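Local structure of trans-2-enoyl-CoA reductase [NADH] (Treponema denticola ATCC 35405, 4GGO) at residues A[209-212]-A[213-217]. The protein catalyses the NADH-dependent reduction of the carbon-carbon double bond of crotonyl-CoA to butyryl-CoA, a step of bacterial fatty acid synthesis. Residues are numbered along the deposited sequence; the frame is centred on the assembly and turned at random.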
loop_
_atom_site.group_PDB
_atom_site.type_symbol
_atom_site.label_atom_id
_atom_site.label_comp_id
_atom_site.label_asym_id
_atom_site.label_seq_id
_atom_site.Cartn_x
_atom_site.Cartn_y
_atom_site.Cartn_z
ATOM N N ASP A 209 7.434 -14.237 -4.077
ATOM C CA ASP A 209 6.152 -14.332 -4.769
ATOM C C ASP A 209 6.100 -13.406 -5.978
ATOM O O ASP A 209 5.517 -13.745 -7.007
ATOM C CB ASP A 209 4.998 -14.009 -3.822
ATOM C CG ASP A 209 3.645 -14.172 -4.484
ATOM O OD1 ASP A 209 3.373 -15.266 -5.022
ATOM O OD2 ASP A 209 2.857 -13.202 -4.475
ATOM N N TRP A 210 6.708 -12.233 -5.837
ATOM C CA TRP A 210 6.787 -11.259 -6.918
ATOM C C TRP A 210 7.460 -11.882 -8.133
ATOM O O TRP A 210 6.931 -11.834 -9.244
ATOM C CB TRP A 210 7.577 -10.035 -6.450
ATOM C CG TRP A 210 7.732 -8.958 -7.476
ATOM C CD1 TRP A 210 6.942 -8.734 -8.566
ATOM C CD2 TRP A 210 8.750 -7.950 -7.505
ATOM N NE1 TRP A 210 7.405 -7.649 -9.271
ATOM C CE2 TRP A 210 8.515 -7.151 -8.641
ATOM C CE3 TRP A 210 9.838 -7.649 -6.682
ATOM C CZ2 TRP A 210 9.326 -6.067 -8.972
ATOM C CZ3 TRP A 210 10.644 -6.573 -7.012
ATOM C CH2 TRP A 210 10.383 -5.796 -8.148
ATOM N N GLU A 211 8.628 -12.474 -7.908
ATOM C CA GLU A 211 9.388 -13.113 -8.973
ATOM C C GLU A 211 8.621 -14.304 -9.542
ATOM O O GLU A 211 8.690 -14.585 -10.737
ATOM C CB GLU A 211 10.757 -13.558 -8.454
ATOM C CG GLU A 211 11.727 -13.993 -9.540
ATOM C CD GLU A 211 13.112 -14.285 -9.001
ATOM O OE1 GLU A 211 13.223 -14.670 -7.818
ATOM O OE2 GLU A 211 14.094 -14.121 -9.756
ATOM N N ARG A 212 7.881 -14.994 -8.679
ATOM C CA ARG A 212 7.078 -16.132 -9.107
ATOM C C ARG A 212 5.956 -15.672 -10.032
ATOM O O ARG A 212 5.665 -16.323 -11.035
ATOM C CB ARG A 212 6.504 -16.874 -7.898
ATOM C CG ARG A 212 5.969 -18.263 -8.219
ATOM C CD ARG A 212 5.375 -18.926 -6.985
ATOM N NE ARG A 212 4.929 -20.292 -7.249
ATOM C CZ ARG A 212 5.624 -21.381 -6.933
ATOM N NH1 ARG A 212 6.802 -21.269 -6.333
ATOM N NH2 ARG A 212 5.137 -22.583 -7.209
ATOM N N TRP A 213 5.335 -14.546 -9.691
ATOM C CA TRP A 213 4.301 -13.954 -10.534
ATOM C C TRP A 213 4.854 -13.608 -11.912
ATOM O O TRP A 213 4.246 -13.928 -12.932
ATOM C CB TRP A 213 3.721 -12.696 -9.884
ATOM C CG TRP A 213 2.554 -12.949 -8.978
ATOM C CD1 TRP A 213 2.579 -13.064 -7.619
ATOM C CD2 TRP A 213 1.186 -13.113 -9.370
ATOM N NE1 TRP A 213 1.311 -13.293 -7.139
ATOM C CE2 TRP A 213 0.438 -13.326 -8.194
ATOM C CE3 TRP A 213 0.521 -13.102 -10.599
ATOM C CZ2 TRP A 213 -0.941 -13.527 -8.213
ATOM C CZ3 TRP A 213 -0.848 -13.299 -10.615
ATOM C CH2 TRP A 213 -1.564 -13.509 -9.431
ATOM N N ILE A 214 6.016 -12.960 -11.931
ATOM C CA ILE A 214 6.632 -12.523 -13.179
ATOM C C ILE A 214 7.063 -13.696 -14.058
ATOM O O ILE A 214 6.766 -13.724 -15.252
ATOM C CB ILE A 214 7.845 -11.606 -12.921
ATOM C CG1 ILE A 214 7.419 -10.370 -12.123
ATOM C CG2 ILE A 214 8.495 -11.196 -14.232
ATOM C CD1 ILE A 214 6.328 -9.559 -12.788
ATOM N N LYS A 215 7.758 -14.662 -13.463
ATOM C CA LYS A 215 8.259 -15.816 -14.207
ATOM C C LYS A 215 7.138 -16.649 -14.829
ATOM O O LYS A 215 7.282 -17.155 -15.942
ATOM C CB LYS A 215 9.146 -16.694 -13.317
ATOM C CG LYS A 215 10.471 -16.047 -12.933
ATOM C CD LYS A 215 11.268 -16.928 -11.983
ATOM C CE LYS A 215 11.763 -18.188 -12.672
ATOM N NZ LYS A 215 12.743 -17.879 -13.752
ATOM N N GLN A 216 6.026 -16.786 -14.113
ATOM C CA GLN A 216 4.876 -17.521 -14.634
ATOM C C GLN A 216 4.208 -16.772 -15.784
ATOM O O GLN A 216 3.844 -17.370 -16.796
ATOM C CB GLN A 216 3.856 -17.808 -13.530
ATOM C CG GLN A 216 4.278 -18.895 -12.552
ATOM C CD GLN A 216 3.129 -19.373 -11.684
ATOM O OE1 GLN A 216 1.963 -19.112 -11.981
ATOM N NE2 GLN A 216 3.453 -20.075 -10.605
ATOM N N LEU A 217 4.049 -15.463 -15.620
ATOM C CA LEU A 217 3.447 -14.628 -16.655
ATOM C C LEU A 217 4.328 -14.576 -17.900
ATOM O O LEU A 217 3.830 -14.610 -19.026
ATOM C CB LEU A 217 3.190 -13.215 -16.126
ATOM C CG LEU A 217 2.079 -13.068 -15.083
ATOM C CD1 LEU A 217 2.049 -11.656 -14.521
ATOM C CD2 LEU A 217 0.729 -13.435 -15.676
#
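Asp209 and Trp213 sit one turn apart on helix 208-219, which packs against the parallel sheet of the Rossmann-type fold beside the NAD(+) site. Four successive i to i+4 backbone bonds join 209-212 to 213-217. The first, from Trp213 N to Asp209 O, measures 2.8 Å. The two side chains run alongside each other and point the same way. The carboxylate plane stands at 79° to the indole, and Asp209 OD2 lies 3.1 Å from Trp213 NE1. Asp209 OD1 forms a salt bridge with Lys127 and OD2 a hydrogen bond with Tyr146 OH, while Trp213 has a cation-pi contact with Lys127 and a weak hydrogen bond from NE1 to Ala121 O.

Trp210 and Ile214 form the next pair. Ile214 CG1 is set beside its own backbone N (chi1 -59°). This rotation turns it back toward the preceding turn, where it meets Trp210 CD1 obliquely at 3.9 Å. Glu211 and Lys215 lie side by side through their aliphatic parts, with Glu211 CG 3.8 Å from Lys215 CD. Their charged ends stay apart, Glu211 OE2 being 5.6 Å from Lys215 NZ. Trp210 NE1 is hydrogen-bonded to Thr229 OG1, and Glu211 OE1 forms a salt bridge with Arg262. Arg212 is extended from CG to NE and crosses Gln216 at a slant. Its NE lies 3.7 Å from Gln216 NE2, a contact of two N-H donors and not a bond, with the flat groups turned 64° apart. Asp124 accepts from both, OD2 from Arg212 NH2 and OD1 from Gln216 NE2, and Asp157 adds a second salt bridge to Arg212.

The buried carboxylate of Asp209 is thus held by a lysine and a tyrosine, which probably stabilise its negative charge. It lies beside Leu148, and Trp213 beside Ala121, both NAD(+)-binding residues.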